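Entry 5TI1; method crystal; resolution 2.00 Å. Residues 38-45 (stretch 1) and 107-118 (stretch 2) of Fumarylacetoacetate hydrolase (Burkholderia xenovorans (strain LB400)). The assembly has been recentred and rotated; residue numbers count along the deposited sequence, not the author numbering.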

ATOM      1  N   SER B  38      21.043   4.051  25.094  1.00 43.47           N
ATOM      2  CA  SER B  38      22.142   4.914  25.500  1.00 50.70           C
ATOM      3  C   SER B  38      21.849   6.357  25.108  1.00 50.93           C
ATOM      4  O   SER B  38      21.022   6.633  24.238  1.00 43.83           O
ATOM      5  CB  SER B  38      23.432   4.461  24.822  1.00 46.65           C
ATOM      6  OG  SER B  38      23.182   4.280  23.427  1.00 45.08           O
ATOM      7  N   ILE B  39      22.572   7.293  25.731  1.00 47.55           N
ATOM      8  CA  ILE B  39      22.419   8.689  25.328  1.00 47.76           C
ATOM      9  C   ILE B  39      22.818   8.876  23.872  1.00 47.09           C
ATOM     10  O   ILE B  39      22.439   9.872  23.246  1.00 46.62           O
ATOM     11  CB  ILE B  39      23.226   9.623  26.258  1.00 50.34           C
ATOM     12  CG1 ILE B  39      22.695  11.057  26.175  1.00 52.75           C
ATOM     13  CG2 ILE B  39      24.703   9.558  25.922  1.00 52.12           C
ATOM     14  CD1 ILE B  39      23.462  12.051  27.033  1.00 56.07           C
ATOM     15  N   GLN B  40      23.565   7.927  23.307  1.00 47.12           N
ATOM     16  CA  GLN B  40      23.951   7.999  21.905  1.00 46.54           C
ATOM     17  C   GLN B  40      22.821   7.599  20.966  1.00 44.79           C
ATOM     18  O   GLN B  40      22.907   7.867  19.762  1.00 44.03           O
ATOM     19  CB  GLN B  40      25.176   7.111  21.649  1.00 47.69           C
ATOM     20  CG  GLN B  40      26.490   7.643  22.231  1.00 50.43           C
ATOM     21  CD  GLN B  40      26.660   7.346  23.708  1.00 54.81           C
ATOM     22  OE1 GLN B  40      25.828   6.669  24.317  1.00 50.73           O
ATOM     23  NE2 GLN B  40      27.751   7.844  24.292  1.00 54.37           N
ATOM     24  N   ASN B  41      21.768   6.970  21.484  1.00 43.33           N
ATOM     25  CA  ASN B  41      20.695   6.472  20.635  1.00 43.92           C
ATOM     26  C   ASN B  41      19.691   7.578  20.344  1.00 43.82           C
ATOM     27  O   ASN B  41      19.705   8.167  19.256  1.00 39.14           O
ATOM     28  CB  ASN B  41      20.013   5.268  21.291  1.00 39.69           C
ATOM     29  CG  ASN B  41      19.038   4.575  20.351  1.00 37.65           C
ATOM     30  OD1 ASN B  41      18.712   5.091  19.283  1.00 36.76           O
ATOM     31  ND2 ASN B  41      18.578   3.399  20.743  1.00 43.01           N
ATOM     32  N   LEU B  42      18.817   7.862  21.313  1.00 39.89           N
ATOM     33  CA  LEU B  42      17.760   8.859  21.190  1.00 38.71           C
ATOM     34  C   LEU B  42      16.808   8.504  20.046  1.00 45.14           C
ATOM     35  O   LEU B  42      16.683   9.263  19.071  1.00 42.75           O
ATOM     36  CB  LEU B  42      18.369  10.251  20.992  1.00 40.03           C
ATOM     37  CG  LEU B  42      19.454  10.601  22.015  1.00 45.71           C
ATOM     38  CD1 LEU B  42      20.035  11.990  21.764  1.00 43.69           C
ATOM     39  CD2 LEU B  42      18.911  10.480  23.433  1.00 43.08           C
ATOM     40  N   PRO B  43      16.118   7.369  20.124  1.00 35.51           N
ATOM     41  CA  PRO B  43      15.161   7.014  19.076  1.00 33.76           C
ATOM     42  C   PRO B  43      13.815   7.679  19.319  1.00 37.89           C
ATOM     43  O   PRO B  43      13.489   8.087  20.433  1.00 35.30           O
ATOM     44  CB  PRO B  43      15.051   5.495  19.208  1.00 33.13           C
ATOM     45  CG  PRO B  43      15.199   5.270  20.705  1.00 34.13           C
ATOM     46  CD  PRO B  43      16.154   6.355  21.201  1.00 35.83           C
ATOM     47  N   PHE B  44      13.020   7.762  18.249  1.00 31.76           N
ATOM     48  CA  PHE B  44      11.717   8.418  18.279  1.00 32.41           C
ATOM     49  C   PHE B  44      10.584   7.401  18.261  1.00 29.84           C
ATOM     50  O   PHE B  44      10.655   6.389  17.556  1.00 35.82           O
ATOM     51  CB  PHE B  44      11.549   9.375  17.095  1.00 32.00           C
ATOM     52  CG  PHE B  44      12.425  10.586  17.170  1.00 32.14           C
ATOM     53  CD1 PHE B  44      11.982  11.737  17.795  1.00 32.90           C
ATOM     54  CD2 PHE B  44      13.687  10.570  16.616  1.00 32.78           C
ATOM     55  CE1 PHE B  44      12.793  12.861  17.868  1.00 42.30           C
ATOM     56  CE2 PHE B  44      14.507  11.689  16.681  1.00 38.48           C
ATOM     57  CZ  PHE B  44      14.057  12.835  17.309  1.00 42.86           C
ATOM     58  N   GLY B  45       9.528   7.700  19.020  1.00 29.75           N
ATOM     59  CA  GLY B  45       8.336   6.878  19.064  1.00 28.72           C
ATOM     60  C   GLY B  45       7.119   7.712  19.409  1.00 28.69           C
ATOM     61  O   GLY B  45       7.198   8.930  19.586  1.00 33.61           O
ATOM     62  N   SER B 107      18.645  19.124  14.812  1.00 42.56           N
ATOM     63  CA  SER B 107      18.432  20.130  15.849  1.00 44.04           C
ATOM     64  C   SER B 107      17.845  19.510  17.117  1.00 54.33           C
ATOM     65  O   SER B 107      18.377  19.695  18.219  1.00 45.41           O
ATOM     66  CB  SER B 107      17.516  21.234  15.323  1.00 43.84           C
ATOM     67  OG  SER B 107      17.260  22.199  16.332  1.00 45.38           O
ATOM     68  N   VAL B 108      16.740  18.769  16.980  1.00 45.61           N
ATOM     69  CA  VAL B 108      16.135  18.128  18.145  1.00 41.61           C
ATOM     70  C   VAL B 108      17.124  17.180  18.812  1.00 47.63           C
ATOM     71  O   VAL B 108      17.252  17.157  20.043  1.00 43.33           O
ATOM     72  CB  VAL B 108      14.835  17.402  17.747  1.00 45.17           C
ATOM     73  CG1 VAL B 108      14.340  16.537  18.898  1.00 39.16           C
ATOM     74  CG2 VAL B 108      13.773  18.408  17.360  1.00 39.24           C
ATOM     75  N   ARG B 109      17.848  16.394  18.013  1.00 43.75           N
ATOM     76  CA  ARG B 109      18.774  15.424  18.585  1.00 42.27           C
ATOM     77  C   ARG B 109      19.888  16.109  19.376  1.00 44.72           C
ATOM     78  O   ARG B 109      20.287  15.630  20.445  1.00 46.47           O
ATOM     79  CB  ARG B 109      19.363  14.554  17.481  1.00 41.42           C
ATOM     80  CG  ARG B 109      20.451  13.664  17.999  1.00 42.40           C
ATOM     81  CD  ARG B 109      21.091  12.851  16.920  1.00 41.84           C
ATOM     82  NE  ARG B 109      22.199  12.106  17.488  1.00 45.58           N
ATOM     83  CZ  ARG B 109      22.059  10.919  18.059  1.00 51.18           C
ATOM     84  NH1 ARG B 109      20.855  10.360  18.107  1.00 40.86           N
ATOM     85  NH2 ARG B 109      23.112  10.297  18.578  1.00 50.24           N
ATOM     86  N   VAL B 110      20.392  17.236  18.875  1.00 45.88           N
ATOM     87  CA  VAL B 110      21.456  17.943  19.577  1.00 50.19           C
ATOM     88  C   VAL B 110      20.931  18.562  20.867  1.00 49.49           C
ATOM     89  O   VAL B 110      21.585  18.487  21.914  1.00 52.23           O
ATOM     90  CB  VAL B 110      22.100  19.000  18.653  1.00 49.41           C
ATOM     91  CG1 VAL B 110      23.109  19.828  19.429  1.00 52.22           C
ATOM     92  CG2 VAL B 110      22.781  18.326  17.478  1.00 48.67           C
ATOM     93  N   GLN B 111      19.755  19.193  20.816  1.00 50.39           N
ATOM     94  CA  GLN B 111      19.172  19.770  22.024  1.00 49.74           C
ATOM     95  C   GLN B 111      18.953  18.698  23.089  1.00 58.92           C
ATOM     96  O   GLN B 111      19.323  18.875  24.258  1.00 51.17           O
ATOM     97  CB  GLN B 111      17.855  20.470  21.687  1.00 48.73           C
ATOM     98  CG  GLN B 111      17.996  21.687  20.773  1.00 55.27           C
ATOM     99  CD  GLN B 111      16.649  22.258  20.360  1.00 55.95           C
ATOM    100  OE1 GLN B 111      15.985  22.941  21.140  1.00 60.50           O
ATOM    101  NE2 GLN B 111      16.232  21.967  19.136  1.00 54.32           N
ATOM    102  N   LEU B 112      18.370  17.568  22.689  1.00 47.24           N
ATOM    103  CA  LEU B 112      18.086  16.492  23.635  1.00 49.02           C
ATOM    104  C   LEU B 112      19.369  15.920  24.224  1.00 48.29           C
ATOM    105  O   LEU B 112      19.469  15.712  25.440  1.00 49.42           O
ATOM    106  CB  LEU B 112      17.276  15.395  22.947  1.00 44.30           C
ATOM    107  CG  LEU B 112      15.759  15.568  22.987  1.00 48.91           C
ATOM    108  CD1 LEU B 112      15.077  14.485  22.169  1.00 42.23           C
ATOM    109  CD2 LEU B 112      15.267  15.538  24.429  1.00 44.14           C
ATOM    110  N   SER B 113      20.360  15.651  23.370  1.00 54.01           N
ATOM    111  CA  SER B 113      21.631  15.118  23.846  1.00 56.10           C
ATOM    112  C   SER B 113      22.252  16.037  24.887  1.00 59.95           C
ATOM    113  O   SER B 113      22.725  15.574  25.930  1.00 53.96           O
ATOM    114  CB  SER B 113      22.588  14.917  22.672  1.00 53.22           C
ATOM    115  OG  SER B 113      23.756  14.234  23.083  1.00 55.46           O
ATOM    116  N   ARG B 114      22.244  17.347  24.622  1.00 54.59           N
ATOM    117  CA  ARG B 114      22.725  18.310  25.608  1.00 57.64           C
ATOM    118  C   ARG B 114      21.956  18.179  26.921  1.00 61.31           C
ATOM    119  O   ARG B 114      22.556  18.025  27.992  1.00 58.43           O
ATOM    120  CB  ARG B 114      22.612  19.731  25.044  1.00 57.04           C
ATOM    121  N   LEU B 115      20.620  18.196  26.849  1.00 55.38           N
ATOM    122  CA  LEU B 115      19.804  18.203  28.060  1.00 55.14           C
ATOM    123  C   LEU B 115      19.929  16.909  28.850  1.00 62.55           C
ATOM    124  O   LEU B 115      19.795  16.922  30.078  1.00 64.36           O
ATOM    125  CB  LEU B 115      18.341  18.452  27.708  1.00 53.29           C
ATOM    126  CG  LEU B 115      17.961  19.872  27.304  1.00 59.24           C
ATOM    127  CD1 LEU B 115      16.638  19.878  26.569  1.00 51.78           C
ATOM    128  CD2 LEU B 115      17.893  20.777  28.523  1.00 57.67           C
ATOM    129  N   LEU B 116      20.171  15.789  28.180  1.00 53.26           N
ATOM    130  CA  LEU B 116      20.304  14.523  28.883  1.00 53.02           C
ATOM    131  C   LEU B 116      21.722  14.261  29.361  1.00 58.59           C
ATOM    132  O   LEU B 116      21.940  13.288  30.087  1.00 55.42           O
ATOM    133  CB  LEU B 116      19.851  13.371  27.986  1.00 50.65           C
ATOM    134  CG  LEU B 116      18.363  13.356  27.636  1.00 48.30           C
ATOM    135  CD1 LEU B 116      18.097  12.292  26.591  1.00 46.06           C
ATOM    136  CD2 LEU B 116      17.536  13.106  28.901  1.00 48.76           C
ATOM    137  N   SER B 117      22.675  15.110  28.986  1.00 56.83           N
ATOM    138  CA  SER B 117      24.070  14.899  29.344  1.00 64.40           C
ATOM    139  C   SER B 117      24.291  15.105  30.835  1.00 61.36           C
ATOM    140  O   SER B 117      23.748  16.032  31.443  1.00 62.23           O
ATOM    141  CB  SER B 117      24.971  15.843  28.547  1.00 60.35           C
ATOM    142  OG  SER B 117      24.785  15.623  27.164  1.00 62.82           O
ATOM    143  N   ARG B 118      25.125  14.237  31.408  1.00 66.97           N
ATOM    144  CA  ARG B 118      25.357  14.222  32.850  1.00 68.93           C
ATOM    145  C   ARG B 118      25.907  15.546  33.366  1.00 70.96           C
ATOM    146  O   ARG B 118      25.655  15.913  34.520  1.00 71.85           O
ATOM    147  CB  ARG B 118      26.298  13.067  33.177  1.00 65.54           C
ATOM    148  CG  ARG B 118      27.368  13.353  34.172  1.00 68.89           C
ATOM    149  CD  ARG B 118      28.290  12.171  34.216  1.00 69.47           C
ATOM    150  NE  ARG B 118      27.547  10.948  34.494  1.00 73.05           N
ATOM    151  CZ  ARG B 118      28.094   9.739  34.518  1.00 73.43           C
ATOM    152  NH1 ARG B 118      27.343   8.675  34.782  1.00 75.78           N
ATOM    153  NH2 ARG B 118      29.394   9.599  34.279  1.00 71.15           N
TER
HETATM  154  O   HOH W   1      23.945  11.886  22.298  1.00 44.59           O
HETATM  155  O   HOH W   2      18.156  10.939  17.209  1.00 31.87           O

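A loop that abandons regular secondary structure can leave some backbone carbonyls without backbone partners, and a long cationic side chain from a neighbouring helix is well suited to collect them. Residues 38-45, a turn leading into a strand, lie against the helix that runs through 107-115 in just this way. Ile-39 CA lies 6.6 Å from Ser-113 CA and Leu-42 CA 7.1 Å from Arg-109 CA, so the loop advances as the helix numbering falls. The CA-to-CB bond of Arg-109 points sideways to the loop, but the extended side chain, its first three chi angles all t, brings the guanidinium to it. There Arg-109 NH2 donates to Gln-40 O (2.7 Å, nearly linear) and Arg-109 NH1 to Asn-41 O (2.7 Å), both carbonyls lying near the guanidinium plane, where its N-H bonds point. Water 2 extends the pattern, accepting from Arg-109 NH1 and donating to Leu-42 O.

Leu-42, which has the largest covered area, points toward the helix. Its CD1 lies over one face of the guanidinium, a surface that offers no N-H, while Leu-42 CD2 meets Leu-116 CD1 at 3.7 Å in an apolar contact. Ile-39, also pointing toward the helix, packs further along stretch 2, near Ser-113 and Leu-116: Ile-39 CD1 reaches Leu-116 CB at 4.0 Å. Close by, water 1 links Ile-39 O to Ser-113 OG, from which it accepts. At the other end, Phe-44 CZ touches Val-108 CG1 edge-on at 4.0 Å.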